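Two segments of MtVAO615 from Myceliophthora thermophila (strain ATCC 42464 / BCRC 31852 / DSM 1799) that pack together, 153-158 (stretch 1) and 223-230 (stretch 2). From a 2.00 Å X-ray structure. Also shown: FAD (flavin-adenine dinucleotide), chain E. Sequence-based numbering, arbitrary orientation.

Stretch 1 (153-158) KNTGHD
Stretch 2 223-230: PTVGIVGG

Stretch 1 is irregular apart from its extended start at Lys153 (phi/psi -131/132), and stretch 2 begins as loop and leads into a helix that continues beyond Gly230. The closest CA pairs are Thr155 with Gly226 (CA to CA, 6.0 Å) and Asn154 with Gly229 (CA to CA, 6.5 Å), so stretch 2 advances as stretch 1 recedes. The two stretches bury 251 Å² between them, both sides summed, and FAD phosphate oxygens bond to both.

Pro223 (-60/-30) points away and makes no contact. Thr224 (-80/-8, chi1 p) accepts a nearly linear hydrogen bond from His157 NE2 to its OG1, 2.8 Å long with an angle of 176°. His157 has chi1 -106°, between wells, and chi2 -83°; its other ring nitrogen, ND1, is covalently joined to FAD C8M (1.3 Å), so Thr224 and flavin both lie at the ring edge. Val225 (-63/136, chi1 t) covers one face: its CG2 stands 3.7 Å from the His157 ring centroid, 10° off the normal, a CH-pi contact.

At Gly226 (-78/106), N lies 3.4 Å from Thr155 CG2 and donates to FAD O1P (2.7 Å). Thr155 (-114/-20, chi1 p) places OG1 2.7 Å from the same FAD O1P, and that OG1 accepts from His157 N (3.2 Å). Asn154 (-109/-68, chi1 t, chi2 25°) brings ND2 to 3.4 Å from Gly226 CA; an ideal CB there would sit 2.0 Å from ND2, a clash.

Ile227 (-60/-35) points away. Val228 N (-89/-16) donates to water 1 (2.9 Å from its O), which also accepts from Asn154 ND2 (3.0 Å), bridging the stretches. Gly229 N (-84/-136) donates to Gly226 O (3.1 Å). Finally, Gly230 N (-62/-23) and Asn154 ND2 both donate to FAD O2P, each at 3.1 Å, making this phosphate oxygen a shared anchor.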

# COMPACT_ATOMS: atom_id res chain seq x y z
N LYS A 153 5.65 8.02 9.15
CA LYS A 153 4.74 8.35 8.05
C LYS A 153 5.50 8.80 6.83
O LYS A 153 6.37 9.66 6.91
CB LYS A 153 3.69 9.42 8.45
CG LYS A 153 2.62 9.58 7.37
CD LYS A 153 1.75 10.82 7.46
CE LYS A 153 2.39 12.00 6.77
NZ LYS A 153 1.38 12.91 6.16
N ASN A 154 5.13 8.23 5.70
CA ASN A 154 5.75 8.52 4.43
C ASN A 154 4.79 9.32 3.56
O ASN A 154 5.03 10.50 3.30
CB ASN A 154 6.26 7.23 3.77
CG ASN A 154 6.77 7.44 2.36
OD1 ASN A 154 7.19 8.53 1.99
ND2 ASN A 154 6.74 6.38 1.56
N THR A 155 3.70 8.67 3.13
CA THR A 155 2.67 9.26 2.26
C THR A 155 1.30 9.38 2.98
O THR A 155 0.43 10.15 2.55
CB THR A 155 2.44 8.42 0.97
OG1 THR A 155 1.95 7.11 1.32
CG2 THR A 155 3.72 8.26 0.15
N GLY A 156 1.11 8.60 4.05
CA GLY A 156 -0.17 8.44 4.73
C GLY A 156 -1.22 7.58 4.02
O GLY A 156 -2.42 7.63 4.36
N HIS A 157 -0.78 6.77 3.04
CA HIS A 157 -1.67 5.87 2.31
C HIS A 157 -2.22 4.72 3.13
O HIS A 157 -3.18 4.11 2.68
CB HIS A 157 -0.96 5.26 1.13
CG HIS A 157 -1.37 5.82 -0.19
ND1 HIS A 157 -2.50 5.39 -0.88
CD2 HIS A 157 -0.76 6.74 -0.97
CE1 HIS A 157 -2.56 6.08 -2.01
NE2 HIS A 157 -1.52 6.88 -2.09
N ASP A 158 -1.64 4.43 4.29
CA ASP A 158 -1.93 3.16 4.98
C ASP A 158 -3.40 2.90 5.32
O ASP A 158 -3.99 3.64 6.10
CB ASP A 158 -1.10 2.91 6.22
CG ASP A 158 -1.08 1.43 6.61
OD1 ASP A 158 -0.33 0.64 5.99
OD2 ASP A 158 -1.86 1.07 7.53
N PRO A 223 -0.16 6.06 -8.37
CA PRO A 223 1.12 6.80 -8.55
C PRO A 223 1.68 7.50 -7.32
O PRO A 223 2.90 7.64 -7.21
CB PRO A 223 0.79 7.83 -9.65
CG PRO A 223 -0.42 7.29 -10.34
CD PRO A 223 -1.21 6.57 -9.28
N THR A 224 0.81 7.92 -6.40
CA THR A 224 1.20 8.66 -5.19
C THR A 224 1.74 7.75 -4.07
O THR A 224 2.24 8.24 -3.06
CB THR A 224 0.02 9.51 -4.63
OG1 THR A 224 -1.05 8.65 -4.19
CG2 THR A 224 -0.48 10.52 -5.68
N VAL A 225 1.63 6.44 -4.26
CA VAL A 225 2.12 5.45 -3.27
C VAL A 225 3.64 5.52 -3.09
O VAL A 225 4.36 5.66 -4.07
CB VAL A 225 1.66 4.03 -3.65
CG1 VAL A 225 2.42 2.95 -2.88
CG2 VAL A 225 0.16 3.92 -3.39
N GLY A 226 4.10 5.47 -1.84
CA GLY A 226 5.52 5.53 -1.53
C GLY A 226 6.22 4.20 -1.78
O GLY A 226 6.08 3.25 -0.98
N ILE A 227 7.00 4.15 -2.87
CA ILE A 227 7.69 2.92 -3.34
C ILE A 227 8.68 2.33 -2.34
O ILE A 227 8.79 1.11 -2.25
CB ILE A 227 8.30 3.10 -4.76
CG1 ILE A 227 8.57 1.74 -5.42
CG2 ILE A 227 9.53 4.02 -4.76
CD1 ILE A 227 8.99 1.82 -6.87
N VAL A 228 9.35 3.17 -1.57
CA VAL A 228 10.38 2.77 -0.60
C VAL A 228 9.75 2.47 0.77
O VAL A 228 10.37 1.85 1.64
CB VAL A 228 11.47 3.86 -0.50
CG1 VAL A 228 12.68 3.40 0.33
CG2 VAL A 228 11.93 4.28 -1.89
N GLY A 229 8.51 2.93 0.96
CA GLY A 229 7.82 2.80 2.24
C GLY A 229 7.15 1.46 2.45
O GLY A 229 7.71 0.40 2.14
N GLY A 230 5.92 1.50 2.96
CA GLY A 230 5.14 0.30 3.27
C GLY A 230 4.84 -0.56 2.06
O GLY A 230 4.60 -1.76 2.21
PA FAD E . 2.46 5.10 4.63
O1A FAD E . 1.09 5.05 5.24
O2A FAD E . 3.21 6.39 4.78
O5B FAD E . 3.32 3.89 5.25
C5B FAD E . 2.78 2.58 5.42
C4B FAD E . 3.50 1.81 6.52
O4B FAD E . 4.89 1.75 6.23
C3B FAD E . 3.38 2.44 7.90
O3B FAD E . 3.32 1.36 8.84
C2B FAD E . 4.68 3.20 8.09
O2B FAD E . 5.06 3.27 9.47
C1B FAD E . 5.66 2.37 7.28
N9A FAD E . 6.75 3.14 6.64
C8A FAD E . 6.63 3.89 5.52
N7A FAD E . 7.83 4.43 5.18
C5A FAD E . 8.73 4.02 6.09
C6A FAD E . 10.18 4.23 6.31
N6A FAD E . 10.88 5.01 5.46
N1A FAD E . 10.75 3.62 7.37
C2A FAD E . 10.05 2.84 8.23
N3A FAD E . 8.72 2.60 8.08
C4A FAD E . 8.02 3.16 7.05
N1 FAD E . -0.30 -1.72 -2.94
C2 FAD E . 0.05 -2.61 -3.91
O2 FAD E . 0.72 -3.62 -3.60
N3 FAD E . -0.32 -2.42 -5.20
C4 FAD E . -1.05 -1.38 -5.62
O4 FAD E . -1.37 -1.26 -6.83
C4X FAD E . -1.46 -0.37 -4.62
N5 FAD E . -2.19 0.71 -4.96
C5X FAD E . -2.56 1.64 -4.04
C6 FAD E . -3.32 2.77 -4.42
C7 FAD E . -3.69 3.71 -3.43
C7M FAD E . -4.51 4.92 -3.86
C8 FAD E . -3.28 3.53 -2.00
C8M FAD E . -3.54 4.53 -0.89
C9 FAD E . -2.53 2.41 -1.65
C9A FAD E . -2.16 1.46 -2.60
N10 FAD E . -1.38 0.33 -2.23
C10 FAD E . -1.03 -0.61 -3.22
C1' FAD E . -1.02 0.12 -0.83
C2' FAD E . 0.39 0.38 -0.39
O2' FAD E . 1.20 -0.68 -0.88
C3' FAD E . 0.34 0.38 1.13
O3' FAD E . -0.73 1.22 1.62
C4' FAD E . 1.67 0.82 1.73
O4' FAD E . 1.66 0.57 3.13
C5' FAD E . 1.98 2.28 1.40
O5' FAD E . 3.17 2.71 2.05
P FAD E . 3.51 4.28 2.11
O1P FAD E . 3.34 4.86 0.73
O2P FAD E . 4.81 4.37 2.86
O3P FAD E . 2.32 4.83 3.06
O HOH W 1 8.65 5.82 -0.62